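PDB 4P9E: deoxycytidylate deaminase, which catalyses the zinc-dependent hydrolytic deamination of dCMP to dUMP, a step in supplying the precursor for thymidine nucleotides. Local coordinates for the interface of chains A and B and the interface of chains A and C. Sequence-based numbering; all coordinates share one arbitrary frame. Chains: chain A/B/C, Deoxycytidylate deaminase.

The C-alpha centres of contact 1 and contact 2 lie about 12 Å apart, and no residue of chain A belongs to both patches. They nevertheless interleave along one stretch of chain A: A:Met79 and A:Ala80, at the end of helix 71-80, and A:Ile86, in the loop beyond it, face chain B, whereas A:Ser82 and A:Ser83 between them face chain C. One helix-loop segment thus meets two neighbours, both across two-fold symmetric interfaces. Contact 1 is mainly apolar and centred on the 71-80 helices, contact 2 small and polar. Two different two-fold interfaces on one chain fit the deposited assembly of six copies, which may be the functional hexamer.

Contact 1: the interface of chains A and B. Residues chain A 76, 79-80, 86, 104, 108; chain B 76-77, 80-81.
A:Ala80 and B:Ala80 meet backbone to backbone at the centre, with CA 3.6 Å from CA, an approach that their small side chains permit between the two 71-80 helices. Flanking it, the methyl CD1 of A:Leu76 lies 3.8 Å from CB of B:Ala80. This leucine has CG anti to the backbone N (chi1 -177°), which carries the isobutyl group toward chain B. The symmetry twin places CD1 of B:Leu76 against CB of A:Ala80. CB of B:Ala80 also receives CG2 of A:Ile86, at 3.8 Å, and is therefore packed from more than one direction.

Beside this centre, B:Val77 divides its branches: CG1 lies 3.6 Å from CA of A:Ala108, while CG2 approaches the backbone O of A:Met104, at 3.8 Å. Farther out, the aliphatic stem of B:Lys81 runs obliquely past A:Ile86, CG to CG2 at 3.7 Å, and its CD borders the carbonyl of A:Ala108.

At the rim, the amide N of A:Ile86 donates a hydrogen bond to O of B:Ala80, 3.0 Å long. Its angle at the hydrogen is 138°, clearly bent, and the donor sits 34° off the carbonyl plane. The patch joins two subunits by helix packing. A:Glu72, the expected proton-donating glutamate of the active site, lies on the same helix 71-80, so the contact may help to hold that helix in place.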
# COMPACT_ATOMS: atom_id res chain seq x y z
N LEU A 76 -1.70 -16.92 3.98
CA LEU A 76 -2.34 -16.37 2.79
C LEU A 76 -3.45 -15.36 3.10
O LEU A 76 -3.52 -14.29 2.51
CB LEU A 76 -2.91 -17.50 1.96
CG LEU A 76 -3.56 -17.08 0.64
CD1 LEU A 76 -2.55 -16.40 -0.26
CD2 LEU A 76 -4.16 -18.28 -0.04
N MET A 79 -1.97 -12.21 4.27
CA MET A 79 -1.44 -11.48 3.13
C MET A 79 -2.52 -10.73 2.39
O MET A 79 -2.29 -9.64 1.93
CB MET A 79 -0.69 -12.38 2.15
CG MET A 79 0.63 -12.89 2.67
SD MET A 79 1.65 -11.58 3.37
CE MET A 79 2.24 -10.72 1.92
N ALA A 80 -3.70 -11.32 2.28
CA ALA A 80 -4.84 -10.63 1.68
C ALA A 80 -5.29 -9.40 2.47
O ALA A 80 -5.83 -8.47 1.90
CB ALA A 80 -5.97 -11.59 1.48
N ILE A 86 1.95 -10.77 -1.97
CA ILE A 86 2.51 -12.08 -1.68
C ILE A 86 3.38 -12.56 -2.85
O ILE A 86 4.21 -13.46 -2.71
CB ILE A 86 1.40 -13.10 -1.34
CG1 ILE A 86 2.00 -14.33 -0.66
CG2 ILE A 86 0.60 -13.49 -2.57
CD1 ILE A 86 1.01 -15.39 -0.31
N MET A 104 -3.02 -22.67 -4.40
CA MET A 104 -3.18 -21.27 -4.03
C MET A 104 -1.83 -20.59 -3.94
O MET A 104 -1.66 -19.45 -4.40
CB MET A 104 -3.93 -21.16 -2.71
CG MET A 104 -5.36 -21.65 -2.80
SD MET A 104 -6.40 -20.99 -1.48
CE MET A 104 -6.08 -22.17 -0.18
N ALA A 108 -0.61 -17.61 -6.23
CA ALA A 108 -0.26 -16.41 -5.48
C ALA A 108 1.07 -15.80 -5.90
O ALA A 108 1.44 -14.71 -5.48
CB ALA A 108 -0.25 -16.71 -3.99
N LEU B 76 -9.62 -14.11 -3.66
CA LEU B 76 -8.76 -14.08 -2.49
C LEU B 76 -7.27 -14.03 -2.80
O LEU B 76 -6.53 -13.24 -2.23
CB LEU B 76 -9.05 -15.30 -1.63
CG LEU B 76 -8.27 -15.37 -0.31
CD1 LEU B 76 -8.60 -14.19 0.57
CD2 LEU B 76 -8.58 -16.66 0.39
N VAL B 77 -6.81 -14.90 -3.70
CA VAL B 77 -5.41 -14.87 -4.08
C VAL B 77 -5.03 -13.54 -4.75
O VAL B 77 -3.95 -13.01 -4.51
CB VAL B 77 -5.02 -16.12 -4.94
CG1 VAL B 77 -3.81 -15.83 -5.82
CG2 VAL B 77 -4.77 -17.32 -4.04
N ALA B 80 -4.47 -11.08 -2.05
CA ALA B 80 -3.16 -11.28 -1.46
C ALA B 80 -2.02 -10.64 -2.27
O ALA B 80 -1.01 -10.27 -1.71
CB ALA B 80 -2.90 -12.74 -1.24
N LYS B 81 -2.18 -10.51 -3.58
CA LYS B 81 -1.17 -9.84 -4.42
C LYS B 81 -1.49 -8.37 -4.64
O LYS B 81 -0.73 -7.66 -5.30
CB LYS B 81 -1.03 -10.52 -5.78
CG LYS B 81 -0.74 -11.99 -5.70
CD LYS B 81 -0.56 -12.59 -7.08
CE LYS B 81 -1.83 -12.54 -7.87
NZ LYS B 81 -1.82 -13.48 -9.06

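Contact 2: the interface of chains A and C. Residues chain A 82-83; chain C 83-84.
A:Ser83 and C:Ser83 face each other at the apolar centre, where CB of A:Ser83 lies 4.0 Å from CB of C:Ser83. Each methylene also lies beside the other chain's backbone carbonyl: CB of A:Ser83 is 3.6 Å from O of C:Ser83, and the reciprocal pair follows from the two-fold relation. The centre consists of small groups in modest contact, and the more specific interactions lie around it.

Outward from it, the carboxylate of C:Glu84 reaches the loop of chain A. The CG of C:Glu84 is anti to the backbone N (chi1 -175°) and the chain then bends at the next torsion (chi2 66°), which brings OE1 to the N and OG of A:Ser83. Two donors of that serine meet on this oxygen. The hydroxyl OG of A:Ser83 gives a hydrogen bond of 2.8 Å to OE1 of C:Glu84, approaching from above the carboxylate plane. The backbone N of A:Ser83 gives a longer bond, 3.2 Å to the same OE1 of C:Glu84, which it meets nearly along the C-O axis. Both donors come from the same face of the carboxylate.

With chi1 of A:Ser83 at -26°, OG nearly eclipses its own backbone N, which is compatible with both reaching one oxygen; at this resolution the torsion itself should not be pressed. Two bonds to one oxygen would favour a negatively charged glutamate, although its protonation is not seen. The grip joins two loops of what may be a biological subunit interface. At the outer edge, the backbone of A:Ser82 passes beside the carboxylate, with its CA 3.7 Å from OE1 of C:Glu84.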
# COMPACT_ATOMS: atom_id res chain seq x y z
N SER A 82 -3.07 -7.67 4.26
CA SER A 82 -1.86 -6.87 4.31
C SER A 82 -1.89 -5.86 3.16
O SER A 82 -2.73 -5.95 2.29
CB SER A 82 -0.64 -7.80 4.18
OG SER A 82 0.58 -7.10 4.06
N SER A 83 -0.98 -4.90 3.16
CA SER A 83 -0.86 -3.99 2.03
C SER A 83 0.27 -4.44 1.12
O SER A 83 0.54 -3.83 0.08
CB SER A 83 -0.55 -2.59 2.54
OG SER A 83 -1.03 -2.44 3.86
N SER C 83 4.98 -1.64 2.73
CA SER C 83 3.82 -0.86 2.33
C SER C 83 2.88 -0.70 3.50
O SER C 83 1.84 -0.05 3.41
CB SER C 83 3.09 -1.57 1.20
OG SER C 83 3.99 -2.40 0.48
N GLU C 84 3.25 -1.31 4.62
CA GLU C 84 2.38 -1.42 5.76
C GLU C 84 2.87 -0.45 6.82
O GLU C 84 4.06 -0.36 7.09
CB GLU C 84 2.42 -2.88 6.24
CG GLU C 84 1.49 -3.23 7.36
CD GLU C 84 0.03 -3.12 6.96
OE1 GLU C 84 -0.41 -3.95 6.13
OE2 GLU C 84 -0.66 -2.23 7.50